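Local structure of putative NADH-flavin reductase (Lactobacillus casei ATCC 334, 3H2S) at the NADPH dihydro-nicotinamide-adenine-dinucleotide phosphate site. The protein binds NADPH in a Rossmann-type fold and probably acts as an NAD(P)H-dependent oxidoreductase, putatively reducing flavin. Coordinates in Å, arbitrary orientation; residue numbers count along the deposited sequence, not the author numbering.

The NADPH dihydro-nicotinamide-adenine-dinucleotide phosphate site. Residues 7-12, 32, 36, 52, 69-71, 81-82, 85, 103-106, 138, 158-160, 162. With NDP (NADPH dihydro-nicotinamide-adenine-dinucleotide phosphate), chain B.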
ATOM      1  N   GLY A   7     -17.690  -0.684   4.226  1.00  8.29           N
ATOM      2  CA  GLY A   7     -18.077  -0.538   5.623  1.00  8.77           C
ATOM      3  C   GLY A   7     -19.422   0.179   5.744  1.00 10.49           C
ATOM      4  O   GLY A   7     -19.674   0.875   6.724  1.00  8.53           O
ATOM      5  N   ALA A   8     -20.320  -0.115   4.808  1.00  8.13           N
ATOM      6  CA  ALA A   8     -21.659   0.488   4.752  1.00 11.03           C
ATOM      7  C   ALA A   8     -22.550   0.161   5.962  1.00 11.73           C
ATOM      8  O   ALA A   8     -23.423   0.943   6.314  1.00 10.77           O
ATOM      9  CB  ALA A   8     -22.368   0.086   3.445  1.00 10.84           C
ATOM     10  N   THR A   9     -22.286  -0.965   6.624  1.00 11.16           N
ATOM     11  CA  THR A   9     -23.065  -1.370   7.806  1.00 10.56           C
ATOM     12  C   THR A   9     -22.548  -0.770   9.114  1.00 10.89           C
ATOM     13  O   THR A   9     -23.216  -0.870  10.158  1.00  9.30           O
ATOM     14  CB  THR A   9     -23.123  -2.906   7.947  1.00  8.72           C
ATOM     15  OG1 THR A   9     -21.792  -3.438   7.987  1.00 12.51           O
ATOM     16  CG2 THR A   9     -23.889  -3.503   6.769  1.00 11.92           C
ATOM     17  N   GLY A  10     -21.410  -0.079   9.034  1.00  7.54           N
ATOM     18  CA  GLY A  10     -20.793   0.527  10.217  1.00  8.04           C
ATOM     19  C   GLY A  10     -21.506   1.792  10.672  1.00  7.98           C
ATOM     20  O   GLY A  10     -22.493   2.222  10.068  1.00  9.16           O
ATOM     21  N   ARG A  11     -20.961   2.432  11.696  1.00  8.69           N
ATOM     22  CA  ARG A  11     -21.555   3.652  12.246  1.00  8.71           C
ATOM     23  C   ARG A  11     -21.449   4.801  11.238  1.00  8.64           C
ATOM     24  O   ARG A  11     -22.463   5.389  10.874  1.00  7.90           O
ATOM     25  CB  ARG A  11     -20.882   4.031  13.567  1.00  5.50           C
ATOM     26  CG  ARG A  11     -20.949   2.892  14.634  1.00 10.31           C
ATOM     27  CD  ARG A  11     -19.993   3.130  15.793  1.00 13.11           C
ATOM     28  NE  ARG A  11     -20.306   4.361  16.497  1.00 18.21           N
ATOM     29  CZ  ARG A  11     -19.566   5.468  16.448  1.00 13.95           C
ATOM     30  NH1 ARG A  11     -18.444   5.499  15.742  1.00 13.72           N
ATOM     31  NH2 ARG A  11     -19.943   6.534  17.134  1.00 16.17           N
ATOM     32  N   ALA A  12     -20.230   5.095  10.786  1.00  7.86           N
ATOM     33  CA  ALA A  12     -20.011   6.115   9.742  1.00  6.38           C
ATOM     34  C   ALA A  12     -20.667   5.700   8.427  1.00  7.82           C
ATOM     35  O   ALA A  12     -21.393   6.481   7.805  1.00  5.71           O
ATOM     36  CB  ALA A  12     -18.527   6.374   9.537  1.00  4.34           C
ATOM     37  N   ARG A  32     -20.430  -7.619   4.524  1.00 15.06           N
ATOM     38  CA  ARG A  32     -20.190  -9.032   4.781  1.00 15.19           C
ATOM     39  C   ARG A  32     -21.392  -9.663   5.472  1.00 17.40           C
ATOM     40  O   ARG A  32     -21.531 -10.879   5.497  1.00 22.15           O
ATOM     41  CB  ARG A  32     -18.930  -9.220   5.612  1.00 13.94           C
ATOM     42  CG  ARG A  32     -18.924  -8.419   6.898  1.00 18.42           C
ATOM     43  CD  ARG A  32     -17.665  -8.710   7.702  1.00 21.84           C
ATOM     44  NE  ARG A  32     -17.662  -7.953   8.945  1.00 16.53           N
ATOM     45  CZ  ARG A  32     -16.690  -7.989   9.843  1.00 18.27           C
ATOM     46  NH1 ARG A  32     -15.645  -8.792   9.657  1.00 16.47           N
ATOM     47  NH2 ARG A  32     -16.791  -7.259  10.946  1.00 17.55           N
ATOM     48  N   LYS A  36     -27.382  -7.591   8.736  1.00 28.74           N
ATOM     49  CA  LYS A  36     -27.028  -6.249   9.199  1.00 27.65           C
ATOM     50  C   LYS A  36     -27.406  -5.229   8.133  1.00 24.06           C
ATOM     51  O   LYS A  36     -27.897  -4.143   8.447  1.00 23.71           O
ATOM     52  CB  LYS A  36     -25.536  -6.162   9.516  1.00 28.75           C
ATOM     53  CG  LYS A  36     -25.199  -5.338  10.762  1.00 33.49           C
ATOM     54  CD  LYS A  36     -23.698  -5.355  11.058  1.00 33.67           C
ATOM     55  CE  LYS A  36     -23.292  -6.585  11.863  1.00 44.55           C
ATOM     56  NZ  LYS A  36     -22.005  -7.189  11.374  1.00 43.92           N
ATOM     57  N   PRO A  52     -13.668  -6.844   1.223  1.00 11.49           N
ATOM     58  CA  PRO A  52     -13.117  -5.656   0.569  1.00  9.62           C
ATOM     59  C   PRO A  52     -11.800  -5.943  -0.144  1.00 10.28           C
ATOM     60  O   PRO A  52     -11.572  -5.408  -1.217  1.00  9.02           O
ATOM     61  CB  PRO A  52     -12.896  -4.684   1.730  1.00 11.76           C
ATOM     62  CG  PRO A  52     -13.948  -5.067   2.724  1.00 14.71           C
ATOM     63  CD  PRO A  52     -14.120  -6.570   2.598  1.00  9.96           C
ATOM     64  N   ALA A  69     -15.299   3.538   4.644  1.00  7.90           N
ATOM     65  CA  ALA A  69     -15.710   3.703   6.034  1.00  7.21           C
ATOM     66  C   ALA A  69     -15.461   2.442   6.848  1.00  8.02           C
ATOM     67  O   ALA A  69     -16.167   2.174   7.819  1.00  8.08           O
ATOM     68  CB  ALA A  69     -17.208   4.090   6.106  1.00 11.14           C
ATOM     69  N   LEU A  70     -14.493   1.639   6.419  1.00  7.48           N
ATOM     70  CA  LEU A  70     -14.134   0.415   7.139  1.00  7.67           C
ATOM     71  C   LEU A  70     -13.350   0.758   8.393  1.00  9.97           C
ATOM     72  O   LEU A  70     -12.624   1.763   8.429  1.00  8.91           O
ATOM     73  CB  LEU A  70     -13.286  -0.503   6.242  1.00  5.91           C
ATOM     74  CG  LEU A  70     -13.981  -1.106   5.027  1.00  3.59           C
ATOM     75  CD1 LEU A  70     -12.952  -1.474   3.947  1.00  8.50           C
ATOM     76  CD2 LEU A  70     -14.859  -2.294   5.402  1.00  7.82           C
ATOM     77  N   SER A  71     -13.450  -0.113   9.398  1.00  8.30           N
ATOM     78  CA  SER A  71     -12.646   0.039  10.601  1.00  9.85           C
ATOM     79  C   SER A  71     -12.173  -1.293  11.166  1.00 10.51           C
ATOM     80  O   SER A  71     -12.494  -2.360  10.630  1.00 14.53           O
ATOM     81  CB  SER A  71     -13.409   0.817  11.667  1.00 13.50           C
ATOM     82  OG  SER A  71     -12.492   1.414  12.576  1.00 13.82           O
ATOM     83  N   LEU A  81      -5.253  -3.742   8.701  1.00  8.81           N
ATOM     84  CA  LEU A  81      -6.336  -3.665   7.715  1.00  6.96           C
ATOM     85  C   LEU A  81      -6.689  -2.253   7.281  1.00  7.35           C
ATOM     86  O   LEU A  81      -7.109  -2.040   6.138  1.00  7.70           O
ATOM     87  CB  LEU A  81      -7.577  -4.395   8.209  1.00  8.91           C
ATOM     88  CG  LEU A  81      -7.505  -5.919   8.310  1.00 11.35           C
ATOM     89  CD1 LEU A  81      -8.800  -6.466   8.909  1.00  9.68           C
ATOM     90  CD2 LEU A  81      -7.243  -6.539   6.942  1.00 14.70           C
ATOM     91  N   HIS A  82      -6.551  -1.279   8.180  1.00  8.63           N
ATOM     92  CA  HIS A  82      -6.730   0.112   7.789  1.00  8.15           C
ATOM     93  C   HIS A  82      -5.877   0.432   6.566  1.00  8.39           C
ATOM     94  O   HIS A  82      -6.333   1.087   5.618  1.00 11.24           O
ATOM     95  CB  HIS A  82      -6.352   1.046   8.932  1.00  8.05           C
ATOM     96  CG  HIS A  82      -7.425   1.195   9.964  1.00 10.46           C
ATOM     97  ND1 HIS A  82      -7.281   0.747  11.259  1.00 15.76           N
ATOM     98  CD2 HIS A  82      -8.659   1.745   9.889  1.00  8.23           C
ATOM     99  CE1 HIS A  82      -8.341   1.112  11.963  1.00  9.75           C
ATOM    100  NE2 HIS A  82      -9.202   1.696  11.148  1.00 11.57           N
ATOM    101  N   PHE A  85      -6.814  -2.249   3.307  1.00  8.10           N
ATOM    102  CA  PHE A  85      -8.033  -1.892   2.565  1.00  7.08           C
ATOM    103  C   PHE A  85      -7.737  -0.700   1.636  1.00  7.56           C
ATOM    104  O   PHE A  85      -8.252  -0.632   0.520  1.00  7.32           O
ATOM    105  CB  PHE A  85      -9.157  -1.494   3.519  1.00  5.79           C
ATOM    106  CG  PHE A  85      -9.620  -2.601   4.437  1.00  8.80           C
ATOM    107  CD1 PHE A  85      -9.894  -3.871   3.941  1.00  9.71           C
ATOM    108  CD2 PHE A  85     -10.012  -2.300   5.732  1.00  8.83           C
ATOM    109  CE1 PHE A  85     -10.502  -4.830   4.730  1.00 12.88           C
ATOM    110  CE2 PHE A  85     -10.618  -3.278   6.535  1.00  9.93           C
ATOM    111  CZ  PHE A  85     -10.815  -4.549   6.036  1.00 12.86           C
ATOM    112  N   ILE A 103     -11.931   7.917   5.284  1.00  5.83           N
ATOM    113  CA  ILE A 103     -12.027   8.416   6.639  1.00  7.08           C
ATOM    114  C   ILE A 103     -10.758   7.999   7.381  1.00  7.00           C
ATOM    115  O   ILE A 103     -10.444   6.809   7.493  1.00 10.60           O
ATOM    116  CB  ILE A 103     -13.240   7.878   7.409  1.00  8.00           C
ATOM    117  CG1 ILE A 103     -14.565   8.212   6.679  1.00  7.35           C
ATOM    118  CG2 ILE A 103     -13.244   8.453   8.812  1.00  6.83           C
ATOM    119  CD1 ILE A 103     -15.803   7.705   7.411  1.00  8.93           C
ATOM    120  N   LEU A 104     -10.059   8.983   7.926  1.00  7.21           N
ATOM    121  CA  LEU A 104      -8.777   8.743   8.572  1.00  8.23           C
ATOM    122  C   LEU A 104      -8.937   8.861  10.086  1.00 12.55           C
ATOM    123  O   LEU A 104     -10.047   8.745  10.612  1.00 14.06           O
ATOM    124  CB  LEU A 104      -7.732   9.730   8.032  1.00 12.18           C
ATOM    125  CG  LEU A 104      -7.459   9.594   6.526  1.00 10.11           C
ATOM    126  CD1 LEU A 104      -6.579  10.737   6.027  1.00 12.94           C
ATOM    127  CD2 LEU A 104      -6.844   8.238   6.180  1.00  9.79           C
ATOM    128  N   GLY A 105      -7.822   8.964  10.794  1.00 13.01           N
ATOM    129  CA  GLY A 105      -7.855   9.045  12.243  1.00 11.53           C
ATOM    130  C   GLY A 105      -7.501  10.435  12.726  1.00 11.15           C
ATOM    131  O   GLY A 105      -6.952  11.251  11.979  1.00 10.18           O
ATOM    132  N   SER A 106      -7.741  10.662  14.013  1.00 12.13           N
ATOM    133  CA  SER A 106      -7.416  11.921  14.656  1.00 13.16           C
ATOM    134  C   SER A 106      -5.916  12.019  14.956  1.00 13.80           C
ATOM    135  O   SER A 106      -5.359  13.106  15.059  1.00 14.56           O
ATOM    136  CB  SER A 106      -8.237  12.029  15.950  1.00 14.97           C
ATOM    137  OG  SER A 106      -8.693  13.353  16.140  1.00 28.78           O
ATOM    138  N   GLN A 138      -3.558   3.839  10.594  1.00  5.98           N
ATOM    139  CA  GLN A 138      -4.276   4.935   9.935  1.00  8.26           C
ATOM    140  C   GLN A 138      -3.387   6.132   9.653  1.00  9.29           C
ATOM    141  O   GLN A 138      -3.606   6.865   8.684  1.00  7.22           O
ATOM    142  CB  GLN A 138      -5.503   5.372  10.739  1.00 10.98           C
ATOM    143  CG  GLN A 138      -6.627   4.399  10.632  1.00 13.74           C
ATOM    144  CD  GLN A 138      -7.968   5.084  10.549  1.00 12.36           C
ATOM    145  OE1 GLN A 138      -8.519   5.497  11.563  1.00 12.41           O
ATOM    146  NE2 GLN A 138      -8.531   5.146   9.346  1.00  7.57           N
ATOM    147  N   PRO A 158     -11.776  12.675  11.428  1.00 11.30           N
ATOM    148  CA  PRO A 158     -12.698  13.118  12.447  1.00  8.78           C
ATOM    149  C   PRO A 158     -11.981  13.996  13.466  1.00 10.23           C
ATOM    150  O   PRO A 158     -10.763  13.943  13.581  1.00  9.92           O
ATOM    151  CB  PRO A 158     -13.174  11.808  13.109  1.00 13.46           C
ATOM    152  CG  PRO A 158     -12.572  10.674  12.296  1.00 19.19           C
ATOM    153  CD  PRO A 158     -11.394  11.254  11.590  1.00 11.53           C
ATOM    154  N   SER A 159     -12.748  14.703  14.276  1.00 16.05           N
ATOM    155  CA  SER A 159     -12.251  15.237  15.536  1.00 20.39           C
ATOM    156  C   SER A 159     -11.976  14.082  16.495  1.00 20.91           C
ATOM    157  O   SER A 159     -12.341  12.938  16.223  1.00 24.87           O
ATOM    158  CB  SER A 159     -13.300  16.161  16.143  1.00 21.60           C
ATOM    159  OG  SER A 159     -13.631  17.189  15.229  1.00 20.46           O
ATOM    160  N   GLU A 160     -11.495  14.414  17.683  1.00 22.76           N
ATOM    161  CA  GLU A 160     -11.095  13.414  18.663  1.00 22.10           C
ATOM    162  C   GLU A 160     -12.241  12.458  19.006  1.00 20.36           C
ATOM    163  O   GLU A 160     -12.022  11.258  19.225  1.00 20.36           O
ATOM    164  CB  GLU A 160     -10.591  14.114  19.923  1.00 27.28           C
ATOM    165  CG  GLU A 160     -10.839  13.359  21.215  1.00 40.47           C
ATOM    166  CD  GLU A 160      -9.723  13.555  22.220  1.00 58.37           C
ATOM    167  OE1 GLU A 160      -8.674  14.123  21.837  1.00 63.25           O
ATOM    168  OE2 GLU A 160      -9.883  13.118  23.382  1.00 64.56           O
ATOM    169  N   PHE A 162     -15.933  10.741  17.909  1.00  8.73           N
ATOM    170  CA  PHE A 162     -16.746  10.427  16.726  1.00  9.58           C
ATOM    171  C   PHE A 162     -18.059   9.703  17.119  1.00  7.21           C
ATOM    172  O   PHE A 162     -18.318   8.570  16.694  1.00 11.47           O
ATOM    173  CB  PHE A 162     -15.905   9.572  15.761  1.00  9.17           C
ATOM    174  CG  PHE A 162     -16.469   9.461  14.372  1.00 12.04           C
ATOM    175  CD1 PHE A 162     -17.508  10.277  13.947  1.00  9.48           C
ATOM    176  CD2 PHE A 162     -15.937   8.533  13.479  1.00 16.73           C
ATOM    177  CE1 PHE A 162     -17.990  10.187  12.647  1.00 11.05           C
ATOM    178  CE2 PHE A 162     -16.414   8.424  12.190  1.00 11.65           C
ATOM    179  CZ  PHE A 162     -17.461   9.242  11.776  1.00 12.64           C
TER
HETATM  180  PA  NDP B 301     -17.515   0.607  12.602  1.00 15.04           P
HETATM  181  O1A NDP B 301     -16.743  -0.130  13.734  1.00 12.73           O
HETATM  182  O2A NDP B 301     -18.922   1.025  12.862  1.00  9.47           O
HETATM  183  O5B NDP B 301     -17.424  -0.677  11.501  1.00 29.10           O
HETATM  184  C5B NDP B 301     -16.897  -0.175  10.246  1.00 25.25           C
HETATM  185  C4B NDP B 301     -17.185  -1.207   9.087  1.00 12.08           C
HETATM  186  O4B NDP B 301     -16.079  -2.082   8.994  1.00 10.89           O
HETATM  187  C3B NDP B 301     -18.414  -2.132   9.384  1.00 14.19           C
HETATM  188  O3B NDP B 301     -19.256  -2.015   8.281  1.00 15.92           O
HETATM  189  C2B NDP B 301     -17.744  -3.566   9.455  1.00 13.50           C
HETATM  190  O2B NDP B 301     -18.514  -4.639   9.039  1.00 15.08           O
HETATM  191  C1B NDP B 301     -16.533  -3.310   8.505  1.00 11.85           C
HETATM  192  N9A NDP B 301     -15.462  -4.289   8.755  1.00 13.22           N
HETATM  193  C8A NDP B 301     -14.707  -4.358   9.954  1.00 16.22           C
HETATM  194  N7A NDP B 301     -13.772  -5.312   9.926  1.00 16.77           N
HETATM  195  C5A NDP B 301     -13.895  -5.877   8.639  1.00 17.08           C
HETATM  196  C6A NDP B 301     -13.153  -6.906   8.033  1.00 14.64           C
HETATM  197  N6A NDP B 301     -12.180  -7.524   8.759  1.00 19.27           N
HETATM  198  N1A NDP B 301     -13.634  -7.458   6.861  1.00 15.62           N
HETATM  199  C2A NDP B 301     -14.609  -6.755   6.210  1.00 10.46           C
HETATM  200  N3A NDP B 301     -15.266  -5.623   6.605  1.00 17.66           N
HETATM  201  C4A NDP B 301     -14.931  -5.253   7.888  1.00 16.10           C
HETATM  202  O3  NDP B 301     -16.593   1.883  12.497  1.00 13.94           O
HETATM  203  PN  NDP B 301     -16.715   3.501  12.560  1.00 12.69           P
HETATM  204  O1N NDP B 301     -17.887   3.932  11.658  1.00  9.79           O
HETATM  205  O2N NDP B 301     -16.951   3.777  14.014  1.00 13.11           O
HETATM  206  O5D NDP B 301     -15.376   4.218  11.961  1.00 14.73           O
HETATM  207  C5D NDP B 301     -15.262   4.591  10.585  1.00 12.53           C
HETATM  208  C4D NDP B 301     -13.893   5.273  10.410  1.00  9.36           C
HETATM  209  O4D NDP B 301     -13.828   6.264  11.422  1.00 12.34           O
HETATM  210  C3D NDP B 301     -12.620   4.387  10.539  1.00 11.45           C
HETATM  211  O3D NDP B 301     -11.634   4.844   9.687  1.00 11.90           O
HETATM  212  C2D NDP B 301     -12.273   4.594  12.059  1.00 15.02           C
HETATM  213  O2D NDP B 301     -10.898   4.437  12.296  1.00 14.55           O
HETATM  214  C1D NDP B 301     -12.635   6.120  12.155  1.00  9.92           C
HETATM  215  N1N NDP B 301     -12.691   6.566  13.545  1.00 14.14           N
HETATM  216  C2N NDP B 301     -11.664   7.516  13.956  1.00 13.62           C
HETATM  217  C3N NDP B 301     -11.602   7.777  15.462  1.00 15.60           C
HETATM  218  C7N NDP B 301     -10.912   9.105  15.728  1.00 22.49           C
HETATM  219  O7N NDP B 301      -9.924   9.416  15.077  1.00 27.19           O
HETATM  220  N7N NDP B 301     -11.318   9.861  16.817  1.00 28.15           N
HETATM  221  C4N NDP B 301     -12.841   7.554  16.303  1.00 14.22           C
HETATM  222  C5N NDP B 301     -13.658   6.351  15.902  1.00 14.98           C
HETATM  223  C6N NDP B 301     -13.620   5.913  14.455  1.00 14.77           C
HETATM  224  P2B NDP B 301     -19.654  -5.266  10.021  1.00 18.35           P
HETATM  225  O1X NDP B 301     -20.842  -4.242  10.137  1.00 18.31           O
HETATM  226  O2X NDP B 301     -20.284  -6.476   9.236  1.00 16.22           O
HETATM  227  O3X NDP B 301     -19.115  -5.624  11.364  1.00 21.30           O
HETATM  228  O   HOH W   1     -18.544   2.714   9.248  1.00  8.33           O
HETATM  229  O   HOH W   2     -12.801   4.319   7.469  1.00 11.85           O
HETATM  230  O   HOH W   3     -20.330  -2.949   5.413  1.00 16.07           O
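NADPH lies across a Rossmann-type fold of the atypical short-chain dehydrogenase kind, its diphosphate over the glycine-rich GATGRAG motif, which runs from the loop after strand 2-6 into the start of helix 11-22. Two salt bridges meet the 2'-phosphate of the adenosine ribose, which would favour NADPH over NADH. Arg32, extended from CG to NE (chi3 -179°), grips it side-on in the guanidinium plane: NE donates to O2X, and NH2 runs straight to NADPH O3X at 2.9 Å. In a cation-pi contact, Arg32 NH1 stands 3.6 Å from the centroid of the six-membered adenine ring of NADPH. The poorly ordered Lys36 adds a salt bridge from NZ to O2X. Thr9 OG1, placed between the backbone N and the carbonyl carbon (chi1 56°), reaches both phosphate O1X and ribose hydroxyl O3B.

Hydrogen bonds from the start of helix 11-22 hold the diphosphate. Arg11 N donates to O2A of the adenosine-side phosphate of NADPH at 2.7 Å. Ala12 N donates to O1N of the nicotinamide-side phosphate of NADPH at 2.8 Å, and the helix dipole may help offset the charge. Arg11 bends at chi3 (61°) to bring NH1 into a salt bridge with O2N, while Arg11 NH2 donates to a lone pair of Phe162 O at 2.6 Å, which should help to fix the guanidinium. Gln138 spans the nicotinamide ribose, OE1 accepting from the 2'-hydroxyl O2D of NADPH at 2.7 Å from above the amide plane and NE2 donating to the 3'-hydroxyl O3D. Ser106 N binds carboxamide O7N of NADPH at 2.7 Å.

Among apolar contacts, Phe85 meets adenine edge-to-face, and Phe162 CD2 approaches nicotinamide C6N of NADPH at 3.6 Å.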